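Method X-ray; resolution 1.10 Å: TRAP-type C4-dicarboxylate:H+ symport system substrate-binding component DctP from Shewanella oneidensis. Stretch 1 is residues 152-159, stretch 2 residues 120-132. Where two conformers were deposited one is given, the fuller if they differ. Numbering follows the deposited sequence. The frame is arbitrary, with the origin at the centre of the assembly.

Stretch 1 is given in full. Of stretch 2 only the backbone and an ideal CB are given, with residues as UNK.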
ATOM      1  N   GLY A 152       1.571  13.352   0.877  1.00  7.04           N
ATOM      2  CA  GLY A 152       2.409  12.688   1.852  1.00  7.12           C
ATOM      3  C   GLY A 152       2.401  11.186   1.630  1.00  6.26           C
ATOM      4  O   GLY A 152       1.615  10.669   0.839  1.00  7.54           O
ATOM      5  N   TYR A 153       3.299  10.508   2.331  1.00  6.40           N
ATOM      6  CA  TYR A 153       3.372   9.056   2.367  1.00  6.57           C
ATOM      7  C   TYR A 153       2.746   8.574   3.673  1.00  6.20           C
ATOM      8  O   TYR A 153       2.986   9.148   4.740  1.00  8.60           O
ATOM      9  CB  TYR A 153       4.818   8.583   2.315  1.00  6.54           C
ATOM     10  CG  TYR A 153       5.509   8.802   0.988  1.00  6.22           C
ATOM     11  CD1 TYR A 153       5.229   7.985  -0.097  1.00  6.27           C
ATOM     12  CD2 TYR A 153       6.467   9.796   0.829  1.00  6.42           C
ATOM     13  CE1 TYR A 153       5.883   8.148  -1.301  1.00  5.87           C
ATOM     14  CE2 TYR A 153       7.115   9.977  -0.386  1.00  7.01           C
ATOM     15  CZ  TYR A 153       6.815   9.152  -1.445  1.00  7.21           C
ATOM     16  OH  TYR A 153       7.449   9.275  -2.662  1.00  8.49           O
ATOM     17  N   LEU A 154       1.992   7.483   3.602  1.00  5.44           N
ATOM     18  CA  LEU A 154       1.410   6.850   4.776  1.00  5.60           C
ATOM     19  C   LEU A 154       1.835   5.382   4.761  1.00  5.61           C
ATOM     20  O   LEU A 154       1.688   4.703   3.748  1.00  6.01           O
ATOM     21  CB  LEU A 154      -0.116   6.984   4.748  1.00  6.14           C
ATOM     22  CG  LEU A 154      -0.876   6.217   5.819  1.00  7.28           C
ATOM     23  CD1 LEU A 154      -0.577   6.742   7.216  1.00  7.98           C
ATOM     24  CD2 LEU A 154      -2.375   6.286   5.545  1.00  8.80           C
ATOM     25  N   HIS A 155       2.352   4.910   5.883  1.00  5.70           N
ATOM     26  CA  HIS A 155       2.803   3.525   5.962  1.00  5.68           C
ATOM     27  C   HIS A 155       1.689   2.513   6.166  1.00  5.48           C
ATOM     28  O   HIS A 155       0.679   2.791   6.821  1.00  6.32           O
ATOM     29  CB  HIS A 155       3.792   3.360   7.117  1.00  6.30           C
ATOM     30  CG  HIS A 155       5.024   4.182   6.946  1.00  6.85           C
ATOM     31  ND1 HIS A 155       5.669   4.866   7.951  1.00  9.16           N
ATOM     32  CD2 HIS A 155       5.737   4.412   5.822  1.00  6.23           C
ATOM     33  CE1 HIS A 155       6.724   5.487   7.439  1.00  7.09           C
ATOM     34  NE2 HIS A 155       6.776   5.229   6.147  1.00  9.81           N
ATOM     35  N   ASN A 156       1.922   1.302   5.656  1.00  5.59           N
ATOM     36  CA  ASN A 156       1.219   0.126   6.148  1.00  5.65           C
ATOM     37  C   ASN A 156       2.246  -0.843   6.739  1.00  5.59           C
ATOM     38  O   ASN A 156       2.358  -0.941   7.962  1.00  6.03           O
ATOM     39  CB  ASN A 156       0.311  -0.506   5.101  1.00  5.95           C
ATOM     40  CG  ASN A 156      -0.592  -1.560   5.708  1.00  5.91           C
ATOM     41  OD1 ASN A 156      -0.168  -2.318   6.596  1.00  6.03           O
ATOM     42  ND2 ASN A 156      -1.840  -1.598   5.278  1.00  7.08           N
ATOM     43  N   GLY A 157       3.038  -1.500   5.896  1.00  5.44           N
ATOM     44  CA  GLY A 157       4.022  -2.432   6.407  1.00  6.33           C
ATOM     45  C   GLY A 157       4.679  -3.233   5.311  1.00  5.50           C
ATOM     46  O   GLY A 157       4.399  -3.040   4.142  1.00  5.93           O
ATOM     47  N   MET A 158       5.524  -4.172   5.711  1.00  5.77           N
ATOM     48  CA  MET A 158       6.111  -5.100   4.762  1.00  5.57           C
ATOM     49  C   MET A 158       5.100  -6.193   4.434  1.00  5.50           C
ATOM     50  O   MET A 158       4.282  -6.568   5.263  1.00  6.86           O
ATOM     51  CB  MET A 158       7.388  -5.712   5.325  1.00  6.97           C
ATOM     52  CG  MET A 158       8.428  -4.701   5.791  1.00  9.18           C
ATOM     53  SD  MET A 158       8.981  -3.502   4.577  1.00 10.63           S
ATOM     54  CE  MET A 158       9.943  -4.550   3.487  1.00 11.97           C
ATOM     55  N   LYS A 159       5.152  -6.706   3.214  1.00  5.87           N
ATOM     56  CA  LYS A 159       4.278  -7.785   2.775  1.00  5.66           C
ATOM     57  C   LYS A 159       4.812  -9.162   3.140  1.00  6.10           C
ATOM     58  O   LYS A 159       6.015  -9.403   3.093  1.00  7.00           O
ATOM     59  CB  LYS A 159       4.083  -7.702   1.250  1.00  6.01           C
ATOM     60  CG  LYS A 159       3.415  -6.409   0.782  1.00  6.13           C
ATOM     61  CD  LYS A 159       3.188  -6.353  -0.721  1.00  6.63           C
ATOM     62  CE  LYS A 159       4.508  -6.343  -1.475  1.00  6.93           C
ATOM     63  NZ  LYS A 159       4.323  -6.105  -2.924  1.00  7.00           N
ATOM     64  N   UNK A 120      13.774  -4.741  -2.205  1.00  8.09           N
ATOM     65  CA  UNK A 120      14.522  -3.494  -2.320  1.00  8.23           C
ATOM     66  C   UNK A 120      14.833  -2.889  -0.949  1.00  8.09           C
ATOM     67  O   UNK A 120      15.965  -2.472  -0.684  1.00  9.55           O
ATOM     68  CB  UNK A 120      13.739  -2.490  -3.168  1.00  8.23           C
ATOM     69  N   UNK A 121      13.808  -2.802  -0.105  1.00  8.48           N
ATOM     70  CA  UNK A 121      13.946  -2.238   1.228  1.00  8.72           C
ATOM     71  C   UNK A 121      13.988  -3.340   2.274  1.00  8.95           C
ATOM     72  O   UNK A 121      13.170  -4.264   2.263  1.00  9.78           O
ATOM     73  CB  UNK A 121      12.800  -1.268   1.523  1.00  8.72           C
ATOM     74  N   UNK A 122      14.947  -3.253   3.186  1.00 10.23           N
ATOM     75  CA  UNK A 122      15.080  -4.271   4.222  1.00 11.61           C
ATOM     76  C   UNK A 122      13.895  -4.241   5.179  1.00 11.42           C
ATOM     77  O   UNK A 122      13.408  -5.286   5.647  1.00 12.64           O
ATOM     78  CB  UNK A 122      16.385  -4.075   4.996  1.00 11.61           C
ATOM     79  N   UNK A 123      13.442  -3.032   5.481  1.00 10.66           N
ATOM     80  CA  UNK A 123      12.452  -2.828   6.520  1.00 10.85           C
ATOM     81  C   UNK A 123      11.849  -1.431   6.377  1.00  9.29           C
ATOM     82  O   UNK A 123      12.234  -0.667   5.483  1.00  8.95           O
ATOM     83  CB  UNK A 123      13.071  -3.018   7.906  1.00 10.85           C
ATOM     84  N   UNK A 124      10.918  -1.106   7.265  0.60  8.61           N
ATOM     85  CA  UNK A 124      10.172   0.144   7.169  0.60  7.86           C
ATOM     86  C   UNK A 124      11.019   1.374   7.472  0.60  8.54           C
ATOM     87  O   UNK A 124      10.704   2.471   7.029  0.60  9.07           O
ATOM     88  CB  UNK A 124       8.976   0.104   8.122  0.60  7.86           C
ATOM     89  N   UNK A 125      12.077   1.207   8.248  1.00  9.80           N
ATOM     90  CA  UNK A 125      13.011   2.301   8.481  1.00 11.52           C
ATOM     91  C   UNK A 125      13.672   2.730   7.162  1.00 10.78           C
ATOM     92  O   UNK A 125      13.838   3.932   6.897  1.00 10.26           O
ATOM     93  CB  UNK A 125      14.072   1.887   9.503  1.00 11.52           C
ATOM     94  N   UNK A 126      14.053   1.756   6.337  1.00  9.83           N
ATOM     95  CA  UNK A 126      14.672   2.061   5.047  1.00  9.46           C
ATOM     96  C   UNK A 126      13.658   2.715   4.107  1.00  8.11           C
ATOM     97  O   UNK A 126      13.979   3.675   3.407  1.00  8.61           O
ATOM     98  CB  UNK A 126      15.242   0.791   4.412  1.00  9.46           C
ATOM     99  N   UNK A 127      12.433   2.196   4.105  1.00  7.60           N
ATOM    100  CA  UNK A 127      11.374   2.793   3.300  1.00  7.57           C
ATOM    101  C   UNK A 127      11.207   4.266   3.644  1.00  7.37           C
ATOM    102  O   UNK A 127      11.159   5.138   2.771  1.00  7.60           O
ATOM    103  CB  UNK A 127      10.055   2.047   3.507  1.00  7.57           C
ATOM    104  N   UNK A 128      11.110   4.539   4.936  1.00  8.02           N
ATOM    105  CA  UNK A 128      10.904   5.897   5.398  1.00  8.17           C
ATOM    106  C   UNK A 128      12.072   6.818   5.010  1.00  8.75           C
ATOM    107  O   UNK A 128      11.863   7.947   4.580  1.00  8.68           O
ATOM    108  CB  UNK A 128      10.709   5.903   6.916  1.00  8.17           C
ATOM    109  N   UNK A 129      13.303   6.344   5.173  0.51  8.45           N
ATOM    110  CA  UNK A 129      14.447   7.161   4.789  0.51  8.96           C
ATOM    111  C   UNK A 129      14.389   7.510   3.304  0.51  8.28           C
ATOM    112  O   UNK A 129      14.639   8.656   2.907  0.51  8.70           O
ATOM    113  CB  UNK A 129      15.754   6.435   5.113  0.51  8.96           C
ATOM    114  N   UNK A 130      14.064   6.528   2.472  1.00  8.19           N
ATOM    115  CA  UNK A 130      13.959   6.785   1.037  1.00  8.28           C
ATOM    116  C   UNK A 130      12.851   7.807   0.752  1.00  7.71           C
ATOM    117  O   UNK A 130      13.044   8.759   0.007  1.00  8.67           O
ATOM    118  CB  UNK A 130      13.689   5.483   0.280  1.00  8.28           C
ATOM    119  N   UNK A 131      11.691   7.617   1.366  1.00  7.12           N
ATOM    120  CA  UNK A 131      10.571   8.535   1.176  1.00  7.29           C
ATOM    121  C   UNK A 131      10.890   9.971   1.569  1.00  7.43           C
ATOM    122  O   UNK A 131      10.431  10.905   0.918  1.00  8.05           O
ATOM    123  CB  UNK A 131       9.365   8.048   1.982  1.00  7.29           C
ATOM    124  N   UNK A 132      11.648  10.144   2.653  1.00  7.80           N
ATOM    125  CA  UNK A 132      11.961  11.471   3.180  1.00  8.39           C
ATOM    126  C   UNK A 132      13.179  12.106   2.514  1.00  9.27           C
ATOM    127  O   UNK A 132      13.419  13.299   2.688  1.00 10.28           O
ATOM    128  CB  UNK A 132      12.194  11.385   4.690  1.00  8.39           C
TER

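Stretch 1 is for the most part a strand that offers a tyrosine ring at Tyr153, an imidazole at His155 and a thioether at Met158; stretch 2 enters as a loop and continues as a helix across it, the axes 9.4 Å apart at closest and inclined at 134°.

Position 120 has nothing of stretch 1 near its CB, so the strand sets no demand; it is Leu120. At 121 the CA-to-CB bond points toward the strand, and the ideal CB lies 4.8 Å from Met158 CE, which favours an apolar group. Phe121 fits, although its ring leads away; its closest contact is through the backbone, Phe121 O to Met158 CE at 3.5 Å. Position 122 points away and tolerates most residues; it is Asn122.

Position 123 also points away, but its extended backbone immediately precedes the helix, where free amides need acceptors. Asp, Asn, Ser or Thr would suit. Asp123 caps the helix, its OD1 accepting from the backbone N of 126 at 3.1 Å.

The bond at 124 points toward the strand, with the ideal CB 5.1 Å from Met158 SD and the side-chain-free Gly157 close by. An apolar chain with some reach would suit: Met is the long, flexible choice, and Leu or Ile a shorter one. Met124 places its SD 3.6 Å from Met158 SD and 3.8 Å from Gly157 C, while its CE reaches His155 CD2 at 3.7 Å. One residue thus packs against several neighbours along the strand.

Positions 125 and 126 meet nothing of stretch 1 and need only suit a helix; they are Asp125 and Ala126. At 127 the bond points toward the strand, and the ideal CB is 5.3 Å from His155 NE2, leaving room for a modest side chain. Val127 makes only a slight approach.

At 128 the CA-to-CB bond points sideways, yet the ideal CB is 4.0 Å from His155 CE1, so a small or polar side chain is plausible beside the imidazole edge. Asn128 brings OD1 to 3.1 Å from His155 CE1, but its angle to NE2 is too poor for a hydrogen bond.

Position 129 is out of reach and 130 points sideways, so the strand restricts neither and any helix-compatible residue would do; they are Arg129 and Phe130, neither in contact with the strand.

At 131 the bond points toward the strand, the ideal CB 3.6 Å from Tyr153 CD2, with the imidazole farther along. Aliphatic length ending in an acceptor answers both, as in Gln or Glu. Gln131 lays CG over the Tyr153 face, 3.6 Å from the ring centroid, and its OE1 accepts a hydrogen bond from His155 NE2 at 3.1 Å.

Position 132 points away and accepts many polar residues; it is Gln132.

Stretch 2, residues 120-132: LFNDMDAVNRFQQ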
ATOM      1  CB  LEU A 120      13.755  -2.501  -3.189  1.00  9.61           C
ATOM      2  CG  LEU A 120      14.419  -1.137  -3.400  1.00 10.22           C
ATOM      3  CD1 LEU A 120      15.817  -1.262  -4.005  1.00 11.67           C
ATOM      4  CD2 LEU A 120      13.509  -0.283  -4.281  1.00 11.21           C
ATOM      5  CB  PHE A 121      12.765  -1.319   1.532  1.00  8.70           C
ATOM      6  CG  PHE A 121      12.618  -0.198   0.554  1.00  9.29           C
ATOM      7  CD1 PHE A 121      13.495   0.875   0.560  1.00 10.61           C
ATOM      8  CD2 PHE A 121      11.602  -0.208  -0.385  1.00 10.31           C
ATOM      9  CE1 PHE A 121      13.358   1.918  -0.352  1.00 11.43           C
ATOM     10  CE2 PHE A 121      11.473   0.840  -1.295  1.00 11.84           C
ATOM     11  CZ  PHE A 121      12.364   1.889  -1.272  1.00 12.03           C
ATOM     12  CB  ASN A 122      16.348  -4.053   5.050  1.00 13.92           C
ATOM     13  CG  ASN A 122      17.621  -4.337   4.277  1.00 16.32           C
ATOM     14  OD1 ASN A 122      17.591  -4.953   3.214  1.00 16.86           O
ATOM     15  ND2 ASN A 122      18.755  -3.896   4.820  1.00 18.09           N
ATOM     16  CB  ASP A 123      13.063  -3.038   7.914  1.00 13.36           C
ATOM     17  CG  ASP A 123      14.265  -2.170   8.160  1.00 15.19           C
ATOM     18  OD1 ASP A 123      14.314  -1.034   7.647  1.00 15.42           O
ATOM     19  OD2 ASP A 123      15.181  -2.637   8.885  1.00 17.86           O
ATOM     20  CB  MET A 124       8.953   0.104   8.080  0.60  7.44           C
ATOM     21  CG  MET A 124       7.935  -0.931   7.653  0.60  7.35           C
ATOM     22  SD  MET A 124       7.335  -0.637   6.000  0.60  7.63           S
ATOM     23  CE  MET A 124       6.376   0.821   6.294  0.60  7.98           C
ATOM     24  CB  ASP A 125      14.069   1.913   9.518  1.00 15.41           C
ATOM     25  CG  ASP A 125      13.512   1.825  10.938  1.00 20.07           C
ATOM     26  OD1 ASP A 125      12.550   2.551  11.265  1.00 22.12           O
ATOM     27  OD2 ASP A 125      14.046   1.020  11.733  1.00 23.13           O
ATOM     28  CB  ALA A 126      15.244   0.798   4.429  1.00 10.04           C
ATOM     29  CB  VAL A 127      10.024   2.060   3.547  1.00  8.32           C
ATOM     30  CG1 VAL A 127       8.903   2.774   2.857  1.00  8.86           C
ATOM     31  CG2 VAL A 127      10.110   0.615   3.081  1.00  8.51           C
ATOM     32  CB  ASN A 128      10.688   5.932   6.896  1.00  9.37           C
ATOM     33  CG  ASN A 128      10.146   7.235   7.347  1.00 11.84           C
ATOM     34  OD1 ASN A 128       8.984   7.548   7.083  1.00 12.55           O
ATOM     35  ND2 ASN A 128      10.960   8.008   8.045  1.00 14.65           N
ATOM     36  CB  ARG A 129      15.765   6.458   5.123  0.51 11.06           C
ATOM     37  CG  ARG A 129      16.201   6.608   6.567  0.51 14.04           C
ATOM     38  CD  ARG A 129      17.601   6.050   6.792  0.51 17.54           C
ATOM     39  NE  ARG A 129      17.562   4.683   7.304  0.51 20.73           N
ATOM     40  CZ  ARG A 129      17.212   4.368   8.550  0.51 22.57           C
ATOM     41  NH1 ARG A 129      16.861   5.317   9.406  0.51 23.65           N
ATOM     42  NH2 ARG A 129      17.206   3.103   8.944  0.51 23.31           N
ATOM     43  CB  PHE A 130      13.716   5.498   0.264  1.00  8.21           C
ATOM     44  CG  PHE A 130      13.517   5.714  -1.204  1.00  8.02           C
ATOM     45  CD1 PHE A 130      14.586   6.006  -2.034  1.00  8.45           C
ATOM     46  CD2 PHE A 130      12.253   5.650  -1.759  1.00  8.59           C
ATOM     47  CE1 PHE A 130      14.388   6.202  -3.396  1.00  9.36           C
ATOM     48  CE2 PHE A 130      12.051   5.865  -3.112  1.00  9.12           C
ATOM     49  CZ  PHE A 130      13.118   6.133  -3.934  1.00  9.85           C
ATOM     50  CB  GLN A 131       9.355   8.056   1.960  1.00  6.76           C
ATOM     51  CG  GLN A 131       8.657   6.874   1.287  1.00  7.15           C
ATOM     52  CD  GLN A 131       7.638   6.195   2.184  1.00  6.87           C
ATOM     53  OE1 GLN A 131       7.556   6.459   3.389  1.00  7.82           O
ATOM     54  NE2 GLN A 131       6.866   5.294   1.606  1.00  6.79           N
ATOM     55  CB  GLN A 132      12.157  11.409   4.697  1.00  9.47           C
ATOM     56  CG  GLN A 132      10.869  11.047   5.446  1.00 11.55           C
ATOM     57  CD  GLN A 132       9.722  11.985   5.107  1.00 14.26           C
ATOM     58  OE1 GLN A 132       9.855  13.185   5.234  1.00 15.92           O
ATOM     59  NE2 GLN A 132       8.596  11.437   4.669  1.00 14.82           N
TER
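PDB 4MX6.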